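Local coordinates for putative lipoprotein (Parabacteroides distasonis ATCC 8503, PDB 3JX8) that is of unknown function but, as a putative lipoprotein with a putative adhesin head domain, probably serves in cell adhesion or lipid binding at the cell envelope, at residues Cys143-Ser148 with Gly169-Ile174; Leu161-Ala166 with Ala180-Ala185. One frame throughout, in Å; residues are numbered along the deposited sequence.

Interaction 1 (Cys143-Ser148 with Gly169-Ile174). With SO4 (sulfate ion), chain G.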
ATOM      1  N   CYS A 143      12.780  -2.942   6.105  1.00 30.56           N
ATOM      2  CA  CYS A 143      12.341  -3.859   5.025  1.00 30.99           C
ATOM      3  C   CYS A 143      11.011  -3.403   4.437  1.00 31.26           C
ATOM      4  O   CYS A 143       9.941  -3.549   5.066  1.00 32.20           O
ATOM      5  CB  CYS A 143      12.106  -5.245   5.587  1.00 30.83           C
ATOM      6  SG  CYS A 143      13.568  -6.053   6.194  1.00 35.02           S
ATOM      7  N   ASN A 144      11.068  -2.859   3.238  1.00 31.06           N
ATOM      8  CA  ASN A 144       9.903  -2.364   2.581  1.00 30.42           C
ATOM      9  C   ASN A 144       9.650  -3.168   1.353  1.00 30.87           C
ATOM     10  O   ASN A 144      10.580  -3.429   0.554  1.00 30.15           O
ATOM     11  CB  ASN A 144      10.126  -0.930   2.212  1.00 30.88           C
ATOM     12  CG  ASN A 144      10.482  -0.096   3.408  1.00 32.53           C
ATOM     13  OD1 ASN A 144       9.882  -0.255   4.479  1.00 35.55           O
ATOM     14  ND2 ASN A 144      11.474   0.771   3.259  1.00 31.68           N
HETATM   15  N   MSE A 145       8.405  -3.574   1.182  1.00 30.60           N
HETATM   16  CA  MSE A 145       8.032  -4.205  -0.067  1.00 31.23           C
HETATM   17  C   MSE A 145       6.630  -3.886  -0.607  1.00 30.17           C
HETATM   18  O   MSE A 145       5.668  -3.583   0.164  1.00 29.51           O
HETATM   19  CB  MSE A 145       8.254  -5.685   0.022  1.00 31.99           C
HETATM   20  CG  MSE A 145       7.339  -6.430   0.904  1.00 35.54           C
HETATM   21 SE   MSE A 145       7.304  -8.253   0.140  0.75 47.31          SE
HETATM   22  CE  MSE A 145       6.312  -7.899  -1.507  1.00 38.39           C
ATOM     23  N   ALA A 146       6.544  -3.884  -1.942  1.00 28.46           N
ATOM     24  CA  ALA A 146       5.280  -3.724  -2.635  1.00 27.84           C
ATOM     25  C   ALA A 146       5.227  -4.830  -3.668  1.00 27.70           C
ATOM     26  O   ALA A 146       6.000  -4.846  -4.659  1.00 27.79           O
ATOM     27  CB  ALA A 146       5.154  -2.327  -3.278  1.00 28.17           C
ATOM     28  N   GLY A 147       4.345  -5.785  -3.433  1.00 26.54           N
ATOM     29  CA  GLY A 147       4.148  -6.858  -4.381  1.00 26.45           C
ATOM     30  C   GLY A 147       3.782  -8.143  -3.706  1.00 26.22           C
ATOM     31  O   GLY A 147       3.387  -8.146  -2.546  1.00 25.14           O
ATOM     32  N   SER A 148       3.910  -9.225  -4.470  1.00 26.07           N
ATOM     33  CA  SER A 148       3.535 -10.552  -4.032  1.00 26.35           C
ATOM     34  C   SER A 148       4.720 -11.397  -3.564  1.00 26.29           C
ATOM     35  O   SER A 148       4.550 -12.529  -3.131  1.00 25.40           O
ATOM     36  CB  SER A 148       2.835 -11.272  -5.182  1.00 25.71           C
ATOM     37  OG  SER A 148       3.749 -11.467  -6.246  1.00 27.98           O
ATOM     38  N   GLY A 169       2.176  -9.825  -0.541  1.00 26.39           N
ATOM     39  CA  GLY A 169       3.352 -10.601  -0.181  1.00 26.16           C
ATOM     40  C   GLY A 169       3.540 -10.905   1.309  1.00 26.16           C
ATOM     41  O   GLY A 169       2.586 -10.891   2.117  1.00 25.18           O
ATOM     42  N   GLU A 170       4.789 -11.160   1.661  1.00 25.60           N
ATOM     43  CA  GLU A 170       5.153 -11.645   2.973  1.00 26.69           C
ATOM     44  C   GLU A 170       6.543 -11.160   3.453  1.00 26.26           C
ATOM     45  O   GLU A 170       7.532 -11.241   2.712  1.00 26.29           O
ATOM     46  CB  GLU A 170       5.145 -13.150   2.933  1.00 26.88           C
ATOM     47  CG  GLU A 170       5.416 -13.760   4.277  1.00 32.32           C
ATOM     48  CD  GLU A 170       5.551 -15.267   4.225  1.00 35.72           C
ATOM     49  OE1 GLU A 170       4.507 -15.904   3.975  1.00 37.49           O
ATOM     50  OE2 GLU A 170       6.688 -15.780   4.479  1.00 39.02           O
ATOM     51  N   ILE A 171       6.601 -10.655   4.676  1.00 24.85           N
ATOM     52  CA  ILE A 171       7.841 -10.327   5.330  1.00 24.31           C
ATOM     53  C   ILE A 171       7.901 -11.192   6.564  1.00 24.44           C
ATOM     54  O   ILE A 171       6.909 -11.265   7.313  1.00 23.26           O
ATOM     55  CB  ILE A 171       7.943  -8.858   5.732  1.00 24.07           C
ATOM     56  CG1 ILE A 171       7.773  -7.968   4.502  1.00 23.85           C
ATOM     57  CG2 ILE A 171       9.295  -8.586   6.445  1.00 21.18           C
ATOM     58  CD1 ILE A 171       7.791  -6.479   4.787  1.00 21.84           C
ATOM     59  N   GLU A 172       9.056 -11.843   6.763  1.00 24.16           N
ATOM     60  CA  GLU A 172       9.311 -12.687   7.917  1.00 24.44           C
ATOM     61  C   GLU A 172      10.635 -12.321   8.580  1.00 24.81           C
ATOM     62  O   GLU A 172      11.666 -12.188   7.899  1.00 24.93           O
ATOM     63  CB  GLU A 172       9.317 -14.158   7.522  1.00 24.81           C
ATOM     64  CG  GLU A 172       9.627 -15.080   8.689  1.00 26.71           C
ATOM     65  CD  GLU A 172       9.399 -16.575   8.375  1.00 29.63           C
ATOM     66  OE1 GLU A 172       9.198 -16.941   7.207  1.00 30.17           O
ATOM     67  OE2 GLU A 172       9.415 -17.384   9.329  1.00 32.48           O
ATOM     68  N   VAL A 173      10.610 -12.173   9.906  1.00 24.58           N
ATOM     69  CA  VAL A 173      11.762 -11.712  10.667  1.00 24.21           C
ATOM     70  C   VAL A 173      11.915 -12.539  11.913  1.00 24.82           C
ATOM     71  O   VAL A 173      10.924 -12.860  12.592  1.00 25.54           O
ATOM     72  CB  VAL A 173      11.714 -10.183  11.008  1.00 24.45           C
ATOM     73  CG1 VAL A 173      11.776  -9.376   9.731  1.00 23.58           C
ATOM     74  CG2 VAL A 173      10.486  -9.789  11.851  1.00 22.79           C
ATOM     75  N   ILE A 174      13.162 -12.914  12.188  1.00 24.76           N
ATOM     76  CA  ILE A 174      13.514 -13.810  13.269  1.00 24.66           C
ATOM     77  C   ILE A 174      14.713 -13.219  13.991  1.00 24.72           C
ATOM     78  O   ILE A 174      15.704 -12.844  13.367  1.00 24.08           O
ATOM     79  CB  ILE A 174      13.890 -15.207  12.704  1.00 25.47           C
ATOM     80  CG1 ILE A 174      12.685 -15.827  11.952  1.00 25.78           C
ATOM     81  CG2 ILE A 174      14.420 -16.142  13.825  1.00 23.14           C
ATOM     82  CD1 ILE A 174      13.064 -16.993  10.989  1.00 26.42           C
TER
HETATM   83  S   SO4 G   1       3.551  -8.111  -8.256  1.00 51.04           S
HETATM   84  O1  SO4 G   1       4.226  -6.802  -8.102  1.00 55.04           O
HETATM   85  O2  SO4 G   1       3.752  -8.582  -9.614  1.00 56.69           O
HETATM   86  O3  SO4 G   1       4.167  -9.049  -7.314  1.00 50.81           O
HETATM   87  O4  SO4 G   1       2.086  -7.958  -8.043  1.00 57.01           O
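Between the two facing walls of a right-handed parallel beta-solenoid, M145 of strand 140-146 packs against I171 of strand 170-174, one strand on each wall. The short strand axes lie 8.5 Å apart and run at 162°, nearly antiparallel, a spacing that fits two layers joined through side chains and not through paired backbones. M145 CG sits between the backbone N and the carbonyl carbon (chi1 70°), and there it meets I171 CD1 at 3.9 Å as the two chains slide past each other in opposite directions. Its selenium, a selenomethionine atom, continues to E170 O at 3.9 Å. I171 CD1 also reaches C143 O, 3.6 Å away, while C143 CB and I171 CG2 approach more loosely at 4.4 Å. Beyond the strand end the backbones meet: G169 N gives a weak, bent bond (126°) to G147 O at 2.9 Å. On the turn, a sulfate probably taken from the crystallisation liquor is gripped through a single oxygen, O3, by S148 N at 2.9 Å and by S148 OG at 2.7 Å. I151 and L165 add to the packing around M145, completing the apolar interior typical of a beta-solenoid of the pectate-lyase-like class.

Interaction 2 (Leu161-Ala166 with Ala180-Ala185)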
ATOM      1  N   LEU A 161      13.795  -1.963  14.115  1.00 25.25           N
ATOM      2  CA  LEU A 161      13.352  -2.689  12.924  1.00 24.33           C
ATOM      3  C   LEU A 161      12.087  -2.056  12.416  1.00 24.74           C
ATOM      4  O   LEU A 161      11.144  -1.815  13.183  1.00 24.56           O
ATOM      5  CB  LEU A 161      13.063  -4.151  13.247  1.00 23.81           C
ATOM      6  CG  LEU A 161      12.432  -4.973  12.097  1.00 23.46           C
ATOM      7  CD1 LEU A 161      13.396  -5.140  10.909  1.00 20.91           C
ATOM      8  CD2 LEU A 161      11.941  -6.344  12.601  1.00 20.79           C
ATOM      9  N   SER A 162      12.021  -1.816  11.115  1.00 25.15           N
ATOM     10  CA  SER A 162      10.795  -1.330  10.526  1.00 25.71           C
ATOM     11  C   SER A 162      10.445  -2.125   9.281  1.00 26.04           C
ATOM     12  O   SER A 162      11.268  -2.236   8.371  1.00 25.59           O
ATOM     13  CB  SER A 162      10.978   0.135  10.175  1.00 26.39           C
ATOM     14  OG  SER A 162       9.898   0.557   9.398  1.00 29.58           O
ATOM     15  N   CYS A 163       9.230  -2.670   9.230  1.00 25.93           N
ATOM     16  CA  CYS A 163       8.742  -3.371   8.029  1.00 26.04           C
ATOM     17  C   CYS A 163       7.421  -2.829   7.546  1.00 25.61           C
ATOM     18  O   CYS A 163       6.448  -2.780   8.329  1.00 25.74           O
ATOM     19  CB  CYS A 163       8.538  -4.858   8.316  1.00 26.53           C
ATOM     20  SG  CYS A 163       9.969  -5.674   8.972  1.00 28.81           S
ATOM     21  N   SER A 164       7.372  -2.488   6.256  1.00 25.49           N
ATOM     22  CA  SER A 164       6.163  -2.048   5.585  1.00 24.95           C
ATOM     23  C   SER A 164       5.939  -2.894   4.343  1.00 25.98           C
ATOM     24  O   SER A 164       6.819  -3.013   3.475  1.00 26.51           O
ATOM     25  CB  SER A 164       6.283  -0.608   5.180  1.00 24.47           C
ATOM     26  OG  SER A 164       6.620   0.160   6.304  1.00 25.68           O
ATOM     27  N   LEU A 165       4.741  -3.443   4.256  1.00 25.63           N
ATOM     28  CA  LEU A 165       4.332  -4.351   3.204  1.00 26.52           C
ATOM     29  C   LEU A 165       3.104  -3.764   2.522  1.00 26.17           C
ATOM     30  O   LEU A 165       2.093  -3.493   3.186  1.00 26.70           O
ATOM     31  CB  LEU A 165       3.984  -5.699   3.846  1.00 26.97           C
ATOM     32  CG  LEU A 165       3.293  -6.785   3.031  1.00 29.12           C
ATOM     33  CD1 LEU A 165       3.936  -6.984   1.685  1.00 30.33           C
ATOM     34  CD2 LEU A 165       3.326  -8.077   3.874  1.00 30.38           C
ATOM     35  N   ALA A 166       3.197  -3.491   1.220  1.00 25.72           N
ATOM     36  CA  ALA A 166       2.022  -3.131   0.411  1.00 25.41           C
ATOM     37  C   ALA A 166       1.715  -4.347  -0.433  1.00 25.98           C
ATOM     38  O   ALA A 166       2.626  -5.021  -0.941  1.00 26.20           O
ATOM     39  CB  ALA A 166       2.271  -1.883  -0.476  1.00 24.60           C
ATOM     40  N   ALA A 180      10.263  -2.203  17.280  1.00 24.67           N
ATOM     41  CA  ALA A 180       9.796  -2.696  16.005  1.00 23.98           C
ATOM     42  C   ALA A 180       8.546  -1.941  15.565  1.00 24.16           C
ATOM     43  O   ALA A 180       7.651  -1.600  16.378  1.00 23.60           O
ATOM     44  CB  ALA A 180       9.480  -4.201  16.076  1.00 23.10           C
ATOM     45  N   SER A 181       8.474  -1.718  14.260  1.00 23.62           N
ATOM     46  CA  SER A 181       7.303  -1.168  13.637  1.00 23.90           C
ATOM     47  C   SER A 181       6.906  -2.074  12.437  1.00 23.47           C
ATOM     48  O   SER A 181       7.717  -2.306  11.538  1.00 24.12           O
ATOM     49  CB  SER A 181       7.615   0.249  13.236  1.00 23.72           C
ATOM     50  OG  SER A 181       6.630   0.671  12.336  1.00 28.99           O
ATOM     51  N   PHE A 182       5.695  -2.633  12.471  1.00 22.92           N
ATOM     52  CA  PHE A 182       5.173  -3.529  11.440  1.00 23.20           C
ATOM     53  C   PHE A 182       3.914  -2.982  10.786  1.00 23.51           C
ATOM     54  O   PHE A 182       2.903  -2.720  11.466  1.00 24.11           O
ATOM     55  CB  PHE A 182       4.841  -4.876  12.051  1.00 22.98           C
ATOM     56  CG  PHE A 182       6.013  -5.575  12.645  1.00 23.35           C
ATOM     57  CD1 PHE A 182       7.162  -5.784  11.909  1.00 24.09           C
ATOM     58  CD2 PHE A 182       5.962  -6.076  13.931  1.00 23.97           C
ATOM     59  CE1 PHE A 182       8.254  -6.449  12.468  1.00 23.92           C
ATOM     60  CE2 PHE A 182       7.053  -6.757  14.482  1.00 25.23           C
ATOM     61  CZ  PHE A 182       8.202  -6.942  13.738  1.00 23.43           C
ATOM     62  N   ASN A 183       3.954  -2.832   9.468  1.00 23.37           N
ATOM     63  CA  ASN A 183       2.890  -2.173   8.728  1.00 23.33           C
ATOM     64  C   ASN A 183       2.490  -2.998   7.523  1.00 23.52           C
ATOM     65  O   ASN A 183       3.347  -3.404   6.736  1.00 23.90           O
ATOM     66  CB  ASN A 183       3.354  -0.819   8.269  1.00 23.41           C
ATOM     67  CG  ASN A 183       3.883  -0.002   9.387  1.00 25.85           C
ATOM     68  OD1 ASN A 183       3.122   0.623  10.124  1.00 30.19           O
ATOM     69  ND2 ASN A 183       5.198  -0.043   9.582  1.00 30.91           N
ATOM     70  N   VAL A 184       1.203  -3.288   7.416  1.00 23.24           N
ATOM     71  CA  VAL A 184       0.637  -3.943   6.243  1.00 22.86           C
ATOM     72  C   VAL A 184      -0.499  -3.101   5.621  1.00 23.33           C
ATOM     73  O   VAL A 184      -1.453  -2.725   6.318  1.00 22.97           O
ATOM     74  CB  VAL A 184       0.100  -5.328   6.608  1.00 22.43           C
ATOM     75  CG1 VAL A 184      -0.545  -5.969   5.380  1.00 21.99           C
ATOM     76  CG2 VAL A 184       1.230  -6.173   7.166  1.00 19.64           C
ATOM     77  N   ALA A 185      -0.389  -2.808   4.317  1.00 23.69           N
ATOM     78  CA  ALA A 185      -1.455  -2.156   3.561  1.00 23.36           C
ATOM     79  C   ALA A 185      -1.812  -3.081   2.410  1.00 24.22           C
ATOM     80  O   ALA A 185      -1.236  -2.992   1.316  1.00 25.97           O
ATOM     81  CB  ALA A 185      -1.009  -0.788   3.050  1.00 22.63           C
TER
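L161-A166 and A180-A185 run parallel, their short strand axes approaching to 4.7 Å and diverging by 4°, in register from L161 beside A180 to A166 beside A185, with five backbone hydrogen bonds alternating in direction; C163 N to S181 O (2.8 Å) is nearly straight. Side chains of L161, C163, L165, A180, F182 and V184 share the buried face. F182 CG lies beside its backbone N, anti to the carbonyl carbon (chi1 -61°); the ring meets C163 and L161 through CD1 and CE1. C163 CB lies at the ring edge, near its plane, 4.0 Å from F182 CD1, and C163 SG also stands at the edge, 5.1 Å from the centroid and 89° off the normal, a sulfur-aromatic contact. L161 CD2 approaches F182 CE1 obliquely at 3.7 Å. On the other face, N183 bends back over the strand gap: its ND2 donates to C163 O at 3.3 Å from above the carbonyl plane, and to S181 OG at 3.2 Å. C163 O thus accepts twice from one residue, the second donor being backbone N183 N at 2.7 Å. The two bonds of ND2 hold the amide's rotation, and OD1 accepts from N203 ND2 of the next coil. Strands 140-146 and 200-205 continue the sheet on either side; strands 170-174, 189-192 and 209-214 pack on the buried face, while A166 and A185 meet A185 and A166 of the second subunit.

How the interactions relate
The two contacts, with centres about 8 Å apart, sample the two directions of packing in the solenoid: interaction 1 spans its interior, interaction 2 runs between successive coils along one wall. Strand 140-146 is the sheet neighbour of 160-166, so they join directly: M145 O lies 2.7 Å from A166 N and C143 N 2.8 Å from S162 O, both probable hydrogen bonds. M145 CG packs on L165 CD1 at 3.5 Å, and I171 also touches C163 and L165. Along the chain the segments alternate, 160-166 leading into 170-174. The sulfate sits at the S148 turn of interaction 1; interaction 2 does not touch it. Both contacts also reach the second subunit, A146 by packing on its A205.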